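Long-range contact in phenol hydroxylase component phN (Pseudomonas stutzeri, PDB 3U52), which probably hydroxylates phenol and related aromatics at a carboxylate-bridged diiron centre, as the large subunit of a bacterial multicomponent monooxygenase's oxygenase component: residues L191-T203 and E233-I247. Sequence-based numbering, arbitrary orientation.
Sequences LTAISFSFEYVLT and EARHMTLGLEVIKFI. With FE (Fe (III) ion), chain H.
Gly240 is the hollow of this crossing, and the backbone of segment 191-203 drops into it: Ser195 O rests on Gly240 CA at 3.3 Å in a CA-H...O contact, and the axes of the two segments approach to 7.6 Å, their directions 127° apart. Bumps rise around that low point. A chi1 of 170° swings the Phe196 ring away from its own backbone N and out over the partner helix, where Ile244 CG2 sits 3.8 Å from the ring centroid in a CH-pi contact; Val201 CG2 lies over the opposite face, toward the rim. Tyr200 reaches across Met237, with Tyr200 CD2 3.7 Å from Met237 CB; Leu241 CB lies over one face of its ring, toward the rim, and Leu241 CG comes to 3.9 Å from Tyr200 CZ. Met237 bends at its thioether to bring CE against Thr203 CG2. Farther along, Leu191 meets Val243 at roughly a right angle. A water bridges His236 O and Ser195 OG, also hydrogen-bonded to Tyr115 OH.

At the other end the interface turns polar. Glu199 OE1 (2.1 Å), both carboxylate oxygens of Glu233 and His236 ND1 (2.4 Å) bind one iron, and Asp137 OD2 is hydrogen-bonded to His236 NE2. Helix 125-155 packs here, bringing in Glu138 and His141 of the second iron's site, which Glu108 of helix 105-121 completes: a ferritin-like diiron bundle. Helix 254-283 borders Thr192 and Ile247; helix 173-184 packs on Ile194 and Phe198.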
ATOM      1  N   LEU A 191     -16.205  31.574   1.465  1.00 17.26           N
ATOM      2  CA  LEU A 191     -14.756  31.468   1.201  1.00 20.42           C
ATOM      3  C   LEU A 191     -13.891  32.113   2.304  1.00 20.15           C
ATOM      4  O   LEU A 191     -12.848  31.562   2.720  1.00 20.44           O
ATOM      5  CB  LEU A 191     -14.429  32.021  -0.185  1.00 20.82           C
ATOM      6  CG  LEU A 191     -14.081  30.997  -1.284  1.00 25.62           C
ATOM      7  CD1 LEU A 191     -14.513  29.491  -1.121  1.00 23.87           C
ATOM      8  CD2 LEU A 191     -14.391  31.575  -2.620  1.00 29.10           C
ATOM      9  N   THR A 192     -14.315  33.266   2.815  1.00 19.40           N
ATOM     10  CA  THR A 192     -13.537  33.923   3.865  1.00 19.81           C
ATOM     11  C   THR A 192     -13.528  33.095   5.137  1.00 20.44           C
ATOM     12  O   THR A 192     -12.505  33.037   5.837  1.00 22.80           O
ATOM     13  CB  THR A 192     -14.027  35.372   4.122  1.00 20.37           C
ATOM     14  OG1 THR A 192     -13.850  36.124   2.910  1.00 20.93           O
ATOM     15  CG2 THR A 192     -13.213  36.035   5.257  1.00 18.44           C
ATOM     16  N   ALA A 193     -14.666  32.487   5.461  1.00 20.03           N
ATOM     17  CA  ALA A 193     -14.814  31.666   6.652  1.00 19.67           C
ATOM     18  C   ALA A 193     -13.953  30.405   6.557  1.00 18.78           C
ATOM     19  O   ALA A 193     -13.181  30.068   7.456  1.00 18.70           O
ATOM     20  CB  ALA A 193     -16.276  31.231   6.784  1.00 17.35           C
ATOM     21  N   ILE A 194     -14.168  29.697   5.473  1.00 17.50           N
ATOM     22  CA  ILE A 194     -13.655  28.342   5.347  1.00 18.94           C
ATOM     23  C   ILE A 194     -12.259  28.279   4.696  1.00 19.86           C
ATOM     24  O   ILE A 194     -11.327  27.675   5.260  1.00 20.73           O
ATOM     25  CB  ILE A 194     -14.724  27.345   4.688  1.00 18.94           C
ATOM     26  CG1 ILE A 194     -16.081  27.416   5.426  1.00 16.98           C
ATOM     27  CG2 ILE A 194     -14.201  25.895   4.672  1.00 17.16           C
ATOM     28  CD1 ILE A 194     -16.082  27.167   7.021  1.00 15.83           C
ATOM     29  N   SER A 195     -12.081  28.942   3.555  1.00 21.44           N
ATOM     30  CA  SER A 195     -10.791  28.911   2.865  1.00 21.41           C
ATOM     31  C   SER A 195      -9.733  29.754   3.582  1.00 21.87           C
ATOM     32  O   SER A 195      -8.615  29.275   3.819  1.00 21.97           O
ATOM     33  CB  SER A 195     -10.912  29.324   1.406  1.00 21.34           C
ATOM     34  OG  SER A 195     -11.411  28.216   0.661  1.00 25.16           O
ATOM     35  N   PHE A 196     -10.063  30.987   3.940  1.00 21.16           N
ATOM     36  CA  PHE A 196      -9.071  31.787   4.613  1.00 21.26           C
ATOM     37  C   PHE A 196      -8.968  31.479   6.121  1.00 21.86           C
ATOM     38  O   PHE A 196      -7.897  31.086   6.586  1.00 23.06           O
ATOM     39  CB  PHE A 196      -9.251  33.274   4.311  1.00 20.00           C
ATOM     40  CG  PHE A 196      -8.390  34.158   5.166  1.00 20.93           C
ATOM     41  CD1 PHE A 196      -7.041  34.286   4.909  1.00 20.57           C
ATOM     42  CD2 PHE A 196      -8.928  34.806   6.292  1.00 20.63           C
ATOM     43  CE1 PHE A 196      -6.242  35.087   5.727  1.00 23.65           C
ATOM     44  CE2 PHE A 196      -8.113  35.586   7.126  1.00 21.30           C
ATOM     45  CZ  PHE A 196      -6.793  35.742   6.835  1.00 19.25           C
ATOM     46  N   SER A 197     -10.057  31.598   6.878  1.00 22.47           N
ATOM     47  CA  SER A 197     -10.005  31.476   8.344  1.00 23.74           C
ATOM     48  C   SER A 197      -9.723  30.041   8.831  1.00 25.09           C
ATOM     49  O   SER A 197      -8.855  29.822   9.686  1.00 25.53           O
ATOM     50  CB  SER A 197     -11.302  32.062   8.976  1.00 24.35           C
ATOM     51  OG  SER A 197     -11.468  33.435   8.593  1.00 24.87           O
ATOM     52  N   PHE A 198     -10.422  29.066   8.270  1.00 25.99           N
ATOM     53  CA  PHE A 198     -10.339  27.662   8.666  1.00 28.63           C
ATOM     54  C   PHE A 198      -9.076  27.084   8.007  1.00 29.67           C
ATOM     55  O   PHE A 198      -8.127  26.676   8.701  1.00 30.56           O
ATOM     56  CB  PHE A 198     -11.596  26.972   8.109  1.00 29.76           C
ATOM     57  CG  PHE A 198     -12.130  25.782   8.893  1.00 34.45           C
ATOM     58  CD1 PHE A 198     -11.900  25.597  10.235  1.00 37.00           C
ATOM     59  CD2 PHE A 198     -12.986  24.877   8.253  1.00 38.58           C
ATOM     60  CE1 PHE A 198     -12.468  24.453  10.891  1.00 39.24           C
ATOM     61  CE2 PHE A 198     -13.570  23.771   8.932  1.00 40.04           C
ATOM     62  CZ  PHE A 198     -13.301  23.561  10.220  1.00 35.61           C
ATOM     63  N   GLU A 199      -9.047  27.093   6.667  1.00 28.54           N
ATOM     64  CA  GLU A 199      -8.021  26.354   5.888  1.00 28.20           C
ATOM     65  C   GLU A 199      -6.676  26.990   5.818  1.00 27.96           C
ATOM     66  O   GLU A 199      -5.743  26.339   5.397  1.00 29.20           O
ATOM     67  CB  GLU A 199      -8.443  26.128   4.439  1.00 27.47           C
ATOM     68  CG  GLU A 199      -9.643  25.234   4.282  1.00 31.30           C
ATOM     69  CD  GLU A 199      -9.270  23.770   4.430  1.00 36.02           C
ATOM     70  OE1 GLU A 199      -9.435  23.001   3.473  1.00 34.63           O
ATOM     71  OE2 GLU A 199      -8.790  23.392   5.515  1.00 41.76           O
ATOM     72  N   TYR A 200      -6.568  28.268   6.136  1.00 26.84           N
ATOM     73  CA  TYR A 200      -5.292  28.908   6.095  1.00 26.31           C
ATOM     74  C   TYR A 200      -4.829  29.325   7.488  1.00 25.07           C
ATOM     75  O   TYR A 200      -3.777  28.883   7.951  1.00 24.62           O
ATOM     76  CB  TYR A 200      -5.273  30.084   5.106  1.00 28.12           C
ATOM     77  CG  TYR A 200      -3.898  30.656   4.977  1.00 29.48           C
ATOM     78  CD1 TYR A 200      -3.546  31.820   5.622  1.00 32.41           C
ATOM     79  CD2 TYR A 200      -2.925  29.990   4.241  1.00 30.24           C
ATOM     80  CE1 TYR A 200      -2.225  32.323   5.534  1.00 34.39           C
ATOM     81  CE2 TYR A 200      -1.649  30.461   4.148  1.00 33.27           C
ATOM     82  CZ  TYR A 200      -1.291  31.636   4.788  1.00 36.07           C
ATOM     83  OH  TYR A 200       0.019  32.116   4.656  1.00 38.17           O
ATOM     84  N   VAL A 201      -5.585  30.176   8.150  1.00 23.09           N
ATOM     85  CA  VAL A 201      -5.188  30.669   9.442  1.00 23.61           C
ATOM     86  C   VAL A 201      -5.162  29.603  10.579  1.00 24.45           C
ATOM     87  O   VAL A 201      -4.177  29.530  11.327  1.00 24.34           O
ATOM     88  CB  VAL A 201      -6.010  31.889   9.861  1.00 22.16           C
ATOM     89  CG1 VAL A 201      -5.541  32.396  11.258  1.00 21.75           C
ATOM     90  CG2 VAL A 201      -5.817  32.993   8.828  1.00 22.61           C
ATOM     91  N   LEU A 202      -6.226  28.798  10.698  1.00 24.02           N
ATOM     92  CA  LEU A 202      -6.442  27.954  11.884  1.00 24.47           C
ATOM     93  C   LEU A 202      -6.219  26.472  11.609  1.00 24.58           C
ATOM     94  O   LEU A 202      -6.288  25.647  12.521  1.00 24.08           O
ATOM     95  CB  LEU A 202      -7.851  28.206  12.452  1.00 23.14           C
ATOM     96  CG  LEU A 202      -8.051  29.647  12.990  1.00 24.89           C
ATOM     97  CD1 LEU A 202      -9.515  29.918  13.396  1.00 22.45           C
ATOM     98  CD2 LEU A 202      -7.102  29.956  14.184  1.00 20.87           C
ATOM     99  N   THR A 203      -5.940  26.149  10.349  1.00 25.86           N
ATOM    100  CA  THR A 203      -5.750  24.758   9.880  1.00 27.99           C
ATOM    101  C   THR A 203      -4.825  23.854  10.720  1.00 27.35           C
ATOM    102  O   THR A 203      -5.177  22.731  11.086  1.00 28.41           O
ATOM    103  CB  THR A 203      -5.330  24.701   8.373  1.00 27.55           C
ATOM    104  OG1 THR A 203      -5.382  23.341   7.967  1.00 30.78           O
ATOM    105  CG2 THR A 203      -3.910  25.263   8.125  1.00 28.43           C
ATOM    106  N   GLU A 233      -3.782  19.676   1.393  1.00 26.15           N
ATOM    107  CA  GLU A 233      -3.897  20.882   2.235  1.00 27.41           C
ATOM    108  C   GLU A 233      -2.989  21.982   1.811  1.00 26.99           C
ATOM    109  O   GLU A 233      -3.328  23.135   2.040  1.00 28.33           O
ATOM    110  CB  GLU A 233      -3.668  20.610   3.738  1.00 27.59           C
ATOM    111  CG  GLU A 233      -4.717  19.682   4.351  1.00 31.66           C
ATOM    112  CD  GLU A 233      -6.172  20.041   3.988  1.00 36.10           C
ATOM    113  OE1 GLU A 233      -6.897  19.126   3.586  1.00 39.40           O
ATOM    114  OE2 GLU A 233      -6.627  21.201   4.086  1.00 35.73           O
ATOM    115  N   ALA A 234      -1.848  21.644   1.213  1.00 27.22           N
ATOM    116  CA  ALA A 234      -1.006  22.640   0.571  1.00 26.77           C
ATOM    117  C   ALA A 234      -1.772  23.439  -0.492  1.00 26.05           C
ATOM    118  O   ALA A 234      -1.603  24.654  -0.586  1.00 27.19           O
ATOM    119  CB  ALA A 234       0.239  21.998  -0.047  1.00 27.13           C
ATOM    120  N   ARG A 235      -2.581  22.779  -1.316  1.00 24.17           N
ATOM    121  CA  ARG A 235      -3.390  23.512  -2.278  1.00 22.93           C
ATOM    122  C   ARG A 235      -4.472  24.346  -1.546  1.00 22.53           C
ATOM    123  O   ARG A 235      -4.832  25.452  -1.970  1.00 20.98           O
ATOM    124  CB  ARG A 235      -4.077  22.534  -3.232  1.00 23.25           C
ATOM    125  CG  ARG A 235      -3.130  21.783  -4.158  1.00 23.70           C
ATOM    126  CD  ARG A 235      -3.931  21.169  -5.297  1.00 22.80           C
ATOM    127  NE  ARG A 235      -4.905  20.163  -4.834  1.00 21.25           N
ATOM    128  CZ  ARG A 235      -4.583  18.891  -4.589  1.00 22.29           C
ATOM    129  NH1 ARG A 235      -3.337  18.465  -4.775  1.00 21.34           N
ATOM    130  NH2 ARG A 235      -5.489  18.027  -4.182  1.00 20.74           N
ATOM    131  N   HIS A 236      -5.053  23.763  -0.503  1.00 20.66           N
ATOM    132  CA  HIS A 236      -6.183  24.417   0.184  1.00 21.24           C
ATOM    133  C   HIS A 236      -5.710  25.688   0.901  1.00 21.67           C
ATOM    134  O   HIS A 236      -6.406  26.704   0.882  1.00 21.59           O
ATOM    135  CB  HIS A 236      -6.900  23.448   1.134  1.00 19.60           C
ATOM    136  CG  HIS A 236      -7.457  22.251   0.423  1.00 19.54           C
ATOM    137  ND1 HIS A 236      -8.040  21.196   1.085  1.00 18.98           N
ATOM    138  CD2 HIS A 236      -7.482  21.928  -0.893  1.00 16.55           C
ATOM    139  CE1 HIS A 236      -8.433  20.287   0.204  1.00 19.65           C
ATOM    140  NE2 HIS A 236      -8.078  20.692  -0.998  1.00 17.56           N
ATOM    141  N   MET A 237      -4.527  25.637   1.504  1.00 20.96           N
ATOM    142  CA  MET A 237      -3.942  26.835   2.121  1.00 22.71           C
ATOM    143  C   MET A 237      -3.628  27.929   1.109  1.00 21.97           C
ATOM    144  O   MET A 237      -3.825  29.097   1.403  1.00 22.63           O
ATOM    145  CB  MET A 237      -2.646  26.510   2.884  1.00 23.24           C
ATOM    146  CG  MET A 237      -2.854  25.520   3.989  1.00 30.50           C
ATOM    147  SD  MET A 237      -1.287  25.117   4.814  1.00 43.82           S
ATOM    148  CE  MET A 237      -1.143  26.528   5.923  1.00 44.06           C
ATOM    149  N   THR A 238      -3.112  27.555  -0.063  1.00 22.19           N
ATOM    150  CA  THR A 238      -2.822  28.526  -1.093  1.00 22.37           C
ATOM    151  C   THR A 238      -4.081  29.180  -1.651  1.00 21.76           C
ATOM    152  O   THR A 238      -4.093  30.404  -1.932  1.00 20.65           O
ATOM    153  CB  THR A 238      -1.974  27.941  -2.246  1.00 22.98           C
ATOM    154  OG1 THR A 238      -0.909  27.140  -1.707  1.00 23.35           O
ATOM    155  CG2 THR A 238      -1.378  29.105  -3.021  1.00 25.12           C
ATOM    156  N   LEU A 239      -5.153  28.393  -1.823  1.00 21.38           N
ATOM    157  CA  LEU A 239      -6.425  29.012  -2.206  1.00 21.88           C
ATOM    158  C   LEU A 239      -6.856  30.059  -1.143  1.00 21.68           C
ATOM    159  O   LEU A 239      -7.229  31.185  -1.499  1.00 22.31           O
ATOM    160  CB  LEU A 239      -7.515  27.963  -2.534  1.00 22.25           C
ATOM    161  CG  LEU A 239      -9.004  28.358  -2.654  1.00 21.39           C
ATOM    162  CD1 LEU A 239      -9.200  29.385  -3.767  1.00 20.70           C
ATOM    163  CD2 LEU A 239      -9.861  27.120  -2.961  1.00 21.00           C
ATOM    164  N   GLY A 240      -6.742  29.720   0.139  1.00 22.11           N
ATOM    165  CA  GLY A 240      -7.175  30.622   1.229  1.00 22.41           C
ATOM    166  C   GLY A 240      -6.436  31.949   1.177  1.00 23.19           C
ATOM    167  O   GLY A 240      -7.035  33.018   1.354  1.00 25.21           O
ATOM    168  N   LEU A 241      -5.137  31.877   0.927  1.00 24.04           N
ATOM    169  CA  LEU A 241      -4.260  33.071   0.800  1.00 25.16           C
ATOM    170  C   LEU A 241      -4.654  33.887  -0.442  1.00 24.64           C
ATOM    171  O   LEU A 241      -4.840  35.089  -0.347  1.00 25.08           O
ATOM    172  CB  LEU A 241      -2.810  32.620   0.641  1.00 26.55           C
ATOM    173  CG  LEU A 241      -1.628  33.345   1.288  1.00 31.85           C
ATOM    174  CD1 LEU A 241      -0.433  33.287   0.331  1.00 35.49           C
ATOM    175  CD2 LEU A 241      -1.986  34.784   1.779  1.00 33.71           C
ATOM    176  N   GLU A 242      -4.811  33.227  -1.596  1.00 23.64           N
ATOM    177  CA  GLU A 242      -5.278  33.913  -2.813  1.00 24.27           C
ATOM    178  C   GLU A 242      -6.599  34.639  -2.600  1.00 23.83           C
ATOM    179  O   GLU A 242      -6.736  35.817  -2.992  1.00 23.58           O
ATOM    180  CB  GLU A 242      -5.383  32.960  -4.028  1.00 25.03           C
ATOM    181  CG  GLU A 242      -5.830  33.687  -5.366  1.00 26.99           C
ATOM    182  CD  GLU A 242      -4.970  34.940  -5.794  1.00 33.27           C
ATOM    183  OE1 GLU A 242      -3.815  35.111  -5.316  1.00 33.84           O
ATOM    184  OE2 GLU A 242      -5.427  35.762  -6.657  1.00 31.74           O
ATOM    185  N   VAL A 243      -7.557  33.935  -1.984  1.00 22.58           N
ATOM    186  CA  VAL A 243      -8.896  34.461  -1.668  1.00 22.52           C
ATOM    187  C   VAL A 243      -8.813  35.812  -0.936  1.00 21.97           C
ATOM    188  O   VAL A 243      -9.404  36.771  -1.421  1.00 20.86           O
ATOM    189  CB  VAL A 243      -9.824  33.395  -0.902  1.00 23.13           C
ATOM    190  CG1 VAL A 243     -11.055  34.045  -0.235  1.00 21.98           C
ATOM    191  CG2 VAL A 243     -10.306  32.284  -1.879  1.00 20.86           C
ATOM    192  N   ILE A 244      -8.122  35.909   0.215  1.00 22.43           N
ATOM    193  CA  ILE A 244      -8.175  37.220   0.938  1.00 23.44           C
ATOM    194  C   ILE A 244      -7.471  38.308   0.187  1.00 23.49           C
ATOM    195  O   ILE A 244      -7.969  39.413   0.189  1.00 24.38           O
ATOM    196  CB  ILE A 244      -7.617  37.302   2.407  1.00 23.99           C
ATOM    197  CG1 ILE A 244      -6.672  36.193   2.666  1.00 25.64           C
ATOM    198  CG2 ILE A 244      -8.791  37.571   3.501  1.00 23.98           C
ATOM    199  CD1 ILE A 244      -5.265  36.546   2.432  1.00 28.03           C
ATOM    200  N   LYS A 245      -6.315  38.006  -0.421  1.00 23.00           N
ATOM    201  CA  LYS A 245      -5.574  39.002  -1.200  1.00 24.66           C
ATOM    202  C   LYS A 245      -6.379  39.471  -2.394  1.00 24.35           C
ATOM    203  O   LYS A 245      -6.533  40.677  -2.568  1.00 25.08           O
ATOM    204  CB  LYS A 245      -4.199  38.503  -1.615  1.00 23.61           C
ATOM    205  CG  LYS A 245      -3.353  38.134  -0.372  1.00 26.70           C
ATOM    206  CD  LYS A 245      -1.870  37.985  -0.662  1.00 32.09           C
ATOM    207  CE  LYS A 245      -1.047  38.224   0.627  1.00 36.28           C
ATOM    208  NZ  LYS A 245       0.466  38.227   0.357  1.00 40.13           N
ATOM    209  N   PHE A 246      -6.966  38.535  -3.138  1.00 23.38           N
ATOM    210  CA  PHE A 246      -7.795  38.872  -4.293  1.00 23.01           C
ATOM    211  C   PHE A 246      -8.924  39.841  -3.921  1.00 22.63           C
ATOM    212  O   PHE A 246      -9.092  40.876  -4.549  1.00 23.37           O
ATOM    213  CB  PHE A 246      -8.426  37.627  -4.917  1.00 23.87           C
ATOM    214  CG  PHE A 246      -9.255  37.938  -6.109  1.00 22.35           C
ATOM    215  CD1 PHE A 246      -8.656  38.336  -7.290  1.00 22.64           C
ATOM    216  CD2 PHE A 246     -10.637  37.887  -6.037  1.00 23.44           C
ATOM    217  CE1 PHE A 246      -9.458  38.664  -8.411  1.00 24.67           C
ATOM    218  CE2 PHE A 246     -11.420  38.194  -7.144  1.00 24.51           C
ATOM    219  CZ  PHE A 246     -10.823  38.583  -8.323  1.00 24.07           C
ATOM    220  N   ILE A 247      -9.668  39.489  -2.887  1.00 22.25           N
ATOM    221  CA  ILE A 247     -10.847  40.258  -2.415  1.00 23.83           C
ATOM    222  C   ILE A 247     -10.463  41.633  -1.878  1.00 24.40           C
ATOM    223  O   ILE A 247     -11.129  42.636  -2.203  1.00 23.82           O
ATOM    224  CB  ILE A 247     -11.627  39.467  -1.357  1.00 22.94           C
ATOM    225  CG1 ILE A 247     -12.246  38.225  -1.997  1.00 24.36           C
ATOM    226  CG2 ILE A 247     -12.746  40.299  -0.765  1.00 25.66           C
ATOM    227  CD1 ILE A 247     -13.037  37.349  -0.968  1.00 25.31           C
TER
HETATM  228 FE    FE H 513      -8.532  21.057   3.389  1.00 34.65          FE
HETATM  229  O   HOH W   1      -9.178  26.495   0.778  1.00 18.98           O
HETATM  230  O   HOH W   2      -5.302  23.467   5.353  1.00 36.57           O
HETATM  231  O   HOH W   3      -8.502  21.018   6.224  1.00 40.14           O